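Local coordinates for armadillo repeat protein arm00016 (Synthetic construct, PDB 4D4E) that is a computationally designed armadillo repeat protein, a stack of helical repeats intended for modular peptide recognition, at residues A[84-87]-A[88-91]; A[235-238]-A[239-242]. All blocks are in the same frame, centred on the assembly; numbering follows the deposited sequence.

Contact 1 (A[84-87]-A[88-91]); sequences GNNE and QIQK
Asn-85 and Gln-88 trade hydrogen bonds in both directions. The side-chain OD1 of Asn-85 accepts from the backbone N of Gln-88 at 3.0 Å, and OE1 of Gln-88 accepts in return from the backbone N of Asn-85 at 2.9 Å, with an N-H...O angle of 150°. The Asn-85 amide is turned over the helix start by a chi1 of 63°, which sets CG between its own backbone N and carbonyl carbon. The two side-chain amides lie stacked, their planes 18° apart, with Asn-85 ND2 3.6 Å from Gln-88 CD. This reciprocal pair is a capping box at the N-terminus of helix 86-94, Asn-85 holding the N-cap position. OE1 of Gln-88 also packs 3.3 Å from CA of Gly-84, where a beta carbon would collide with it. The other end of the buried Gln-88 amide is satisfied too: NE2 donates to OE1 of Gln-48 and to the backbone O of Asn-44, tying the cap to helix 44-52. Asn-85 O receives Ile-89 N at 3.0 Å and, more weakly, Gln-88 N. Further on, Asn-86 O accepts from Gln-90 N and also from NE2 of Gln-130 on helix 128-136, while Glu-87 O takes Lys-91 N.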
loop_
_atom_site.group_PDB
_atom_site.type_symbol
_atom_site.label_atom_id
_atom_site.label_comp_id
_atom_site.label_asym_id
_atom_site.label_seq_id
_atom_site.Cartn_x
_atom_site.Cartn_y
_atom_site.Cartn_z
ATOM N N GLY A 84 7.849 5.535 -7.518
ATOM C CA GLY A 84 9.066 6.246 -7.916
ATOM C C GLY A 84 10.007 6.284 -6.763
ATOM O O GLY A 84 9.814 5.597 -5.755
ATOM N N ASN A 85 11.047 7.089 -6.887
ATOM C CA ASN A 85 12.067 7.133 -5.847
ATOM C C ASN A 85 11.472 7.902 -4.669
ATOM O O ASN A 85 10.327 8.397 -4.769
ATOM C CB ASN A 85 13.353 7.764 -6.383
ATOM C CG ASN A 85 13.170 9.214 -6.802
ATOM O OD1 ASN A 85 12.579 10.046 -6.096
ATOM N ND2 ASN A 85 13.700 9.529 -7.953
ATOM N N ASN A 86 12.259 8.034 -3.594
ATOM C CA ASN A 86 11.804 8.577 -2.327
ATOM C C ASN A 86 11.582 10.086 -2.396
ATOM O O ASN A 86 10.746 10.581 -1.682
ATOM C CB ASN A 86 12.761 8.252 -1.162
ATOM C CG ASN A 86 12.791 6.775 -0.783
ATOM O OD1 ASN A 86 12.041 5.958 -1.281
ATOM N ND2 ASN A 86 13.676 6.438 0.138
ATOM N N GLU A 87 12.309 10.788 -3.258
ATOM C CA GLU A 87 12.023 12.194 -3.595
ATOM C C GLU A 87 10.607 12.403 -4.205
ATOM O O GLU A 87 9.889 13.383 -3.882
ATOM C CB GLU A 87 13.077 12.739 -4.553
ATOM C CG GLU A 87 14.443 12.920 -3.924
ATOM C CD GLU A 87 15.142 14.213 -4.336
ATOM O OE1 GLU A 87 14.659 14.894 -5.288
ATOM O OE2 GLU A 87 16.165 14.573 -3.685
ATOM N N GLN A 88 10.186 11.450 -5.023
ATOM C CA GLN A 88 8.899 11.545 -5.710
ATOM C C GLN A 88 7.783 11.115 -4.812
ATOM O O GLN A 88 6.727 11.717 -4.883
ATOM C CB GLN A 88 8.911 10.771 -7.012
ATOM C CG GLN A 88 10.072 11.264 -7.854
ATOM C CD GLN A 88 10.379 10.367 -9.022
ATOM O OE1 GLN A 88 10.387 9.118 -8.916
ATOM N NE2 GLN A 88 10.644 10.988 -10.149
ATOM N N ILE A 89 8.006 10.122 -3.942
ATOM C CA ILE A 89 7.015 9.856 -2.931
ATOM C C ILE A 89 6.855 11.119 -2.043
ATOM O O ILE A 89 5.747 11.502 -1.663
ATOM C CB ILE A 89 7.392 8.663 -2.075
ATOM C CG1 ILE A 89 7.346 7.363 -2.915
ATOM C CG2 ILE A 89 6.501 8.627 -0.838
ATOM C CD1 ILE A 89 7.858 6.123 -2.192
ATOM N N GLN A 90 7.967 11.763 -1.713
ATOM C CA GLN A 90 7.918 12.986 -0.950
ATOM C C GLN A 90 7.021 14.097 -1.538
ATOM O O GLN A 90 6.280 14.788 -0.849
ATOM C CB GLN A 90 9.343 13.510 -0.800
ATOM C CG GLN A 90 9.871 13.261 0.592
ATOM C CD GLN A 90 8.865 13.677 1.637
ATOM O OE1 GLN A 90 8.402 14.819 1.628
ATOM N NE2 GLN A 90 8.508 12.753 2.526
ATOM N N LYS A 91 7.203 14.326 -2.807
ATOM C CA LYS A 91 6.328 15.209 -3.565
ATOM C C LYS A 91 4.858 14.873 -3.470
ATOM O O LYS A 91 4.088 15.776 -3.375
ATOM C CB LYS A 91 6.763 15.252 -5.022
ATOM C CG LYS A 91 8.123 15.961 -5.223
ATOM C CD LYS A 91 8.004 17.450 -4.973
ATOM C CE LYS A 91 9.026 17.866 -3.937
ATOM N NZ LYS A 91 10.234 18.379 -4.590
#

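Contact 2 (A[235-238]-A[239-242]); sequences NEEV and QKNA
Glu-237 sends CG anti to its backbone N (chi1 176°) and bends back at chi2, while Asn-241 keeps CG beside its own N (chi1 -63°), so that carboxylate and amide meet one turn apart. Their planes stand 79° apart, and Glu-237 OE2 lies 3.7 Å from both OD1 and ND2 of Asn-241, near each but without a hydrogen bond between the groups. Asn-241 CG sits 3.2 Å from Glu-237 O, the carbonyl that accepts Asn-241 N in a nearly straight bond of 2.9 Å. These residues form the first turns of helix 236-248, the last helix of the armadillo stack, whose N-cap is Asn-235: its OD1 accepts from Val-238 N at 3.0 Å and weakly from Glu-237 N. Asn-241 also touches Lys-198 and Val-201 of helix 194-208, and its ND2 is hydrogen-bonded beyond this stretch; an alanine here would probably forfeit that ND2 bond and much of the touch on Lys-198 and Val-201. Glu-236 and Lys-240 run side by side, with OE1 of Glu-236 and NZ of Lys-240 4.0 Å apart, too far for a salt bridge. Gln-239 CG rests 3.3 Å from Asn-235 O, and NE2 reaches back to the backbone O of His-233.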
loop_
_atom_site.group_PDB
_atom_site.type_symbol
_atom_site.label_atom_id
_atom_site.label_comp_id
_atom_site.label_asym_id
_atom_site.label_seq_id
_atom_site.Cartn_x
_atom_site.Cartn_y
_atom_site.Cartn_z
ATOM N N ASN A 235 4.223 -24.664 -2.605
ATOM C CA ASN A 235 5.241 -23.831 -3.216
ATOM C C ASN A 235 6.522 -23.792 -2.368
ATOM O O ASN A 235 6.493 -23.500 -1.152
ATOM C CB ASN A 235 4.671 -22.409 -3.448
ATOM C CG ASN A 235 5.671 -21.471 -4.114
ATOM O OD1 ASN A 235 6.626 -21.021 -3.490
ATOM N ND2 ASN A 235 5.482 -21.215 -5.403
ATOM N N GLU A 236 7.667 -24.043 -2.994
ATOM C CA GLU A 236 8.892 -24.114 -2.168
ATOM C C GLU A 236 9.398 -22.729 -1.718
ATOM O O GLU A 236 10.001 -22.593 -0.707
ATOM C CB GLU A 236 9.989 -25.001 -2.784
ATOM C CG GLU A 236 11.065 -24.343 -3.632
ATOM C CD GLU A 236 12.251 -25.279 -3.790
ATOM O OE1 GLU A 236 12.740 -25.808 -2.756
ATOM O OE2 GLU A 236 12.662 -25.529 -4.943
ATOM N N GLU A 237 9.085 -21.716 -2.485
ATOM C CA GLU A 237 9.458 -20.347 -2.114
ATOM C C GLU A 237 8.754 -19.975 -0.799
ATOM O O GLU A 237 9.385 -19.470 0.106
ATOM C CB GLU A 237 9.126 -19.390 -3.276
ATOM C CG GLU A 237 9.367 -17.913 -3.019
ATOM C CD GLU A 237 10.841 -17.557 -2.869
ATOM O OE1 GLU A 237 11.712 -18.458 -2.992
ATOM O OE2 GLU A 237 11.121 -16.357 -2.627
ATOM N N VAL A 238 7.448 -20.215 -0.722
ATOM C CA VAL A 238 6.677 -20.074 0.522
ATOM C C VAL A 238 7.299 -20.863 1.690
ATOM O O VAL A 238 7.451 -20.292 2.768
ATOM C CB VAL A 238 5.199 -20.509 0.334
ATOM C CG1 VAL A 238 4.418 -20.487 1.647
ATOM C CG2 VAL A 238 4.490 -19.673 -0.731
ATOM N N GLN A 239 7.630 -22.162 1.507
ATOM C CA GLN A 239 8.275 -22.949 2.585
ATOM C C GLN A 239 9.524 -22.238 3.102
ATOM O O GLN A 239 9.773 -22.190 4.299
ATOM C CB GLN A 239 8.710 -24.389 2.131
ATOM C CG GLN A 239 7.618 -25.192 1.469
ATOM C CD GLN A 239 8.060 -26.613 1.147
ATOM O OE1 GLN A 239 9.231 -26.955 1.272
ATOM N NE2 GLN A 239 7.108 -27.459 0.801
ATOM N N LYS A 240 10.308 -21.726 2.161
ATOM C CA LYS A 240 11.599 -21.161 2.444
ATOM C C LYS A 240 11.475 -19.835 3.193
ATOM O O LYS A 240 12.145 -19.610 4.196
ATOM C CB LYS A 240 12.301 -20.903 1.122
ATOM C CG LYS A 240 13.102 -22.092 0.646
ATOM C CD LYS A 240 13.544 -21.877 -0.784
ATOM C CE LYS A 240 14.672 -22.836 -1.106
ATOM N NZ LYS A 240 15.151 -22.599 -2.493
ATOM N N ASN A 241 10.586 -18.971 2.701
ATOM C CA ASN A 241 10.254 -17.731 3.408
ATOM C C ASN A 241 9.771 -17.977 4.814
ATOM O O ASN A 241 10.159 -17.248 5.719
ATOM C CB ASN A 241 9.237 -16.945 2.615
ATOM C CG ASN A 241 9.806 -16.519 1.264
ATOM O OD1 ASN A 241 10.981 -16.754 1.009
ATOM N ND2 ASN A 241 8.990 -15.951 0.408
ATOM N N ALA A 242 8.979 -19.045 4.994
ATOM C CA ALA A 242 8.355 -19.397 6.278
ATOM C C ALA A 242 9.395 -19.864 7.241
ATOM O O ALA A 242 9.314 -19.629 8.451
ATOM C CB ALA A 242 7.367 -20.515 6.088
#

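How the contacts relate
Both contacts are helix starts capped by an asparagine, but on different helices of the repeat stack, with centres about 32 Å apart and no touch between them. Each combines two buried residues with an exposed flank. In contact 1 the buried pair includes a polar glutamine, and the cap is reciprocal, continuing into hydrogen bonds with helix 44-52, earlier in the chain. In contact 2 the buried residues are apolar, Val-238 and Ala-242, and the cap works in one direction, from asparagine side chain to backbone amides. Contact 2 carries three exposed charged side chains, contact 1 two. Contact 1 has helical neighbours at 44-52 and 128-136, whereas contact 2 opens the final helix and packs against 194-208.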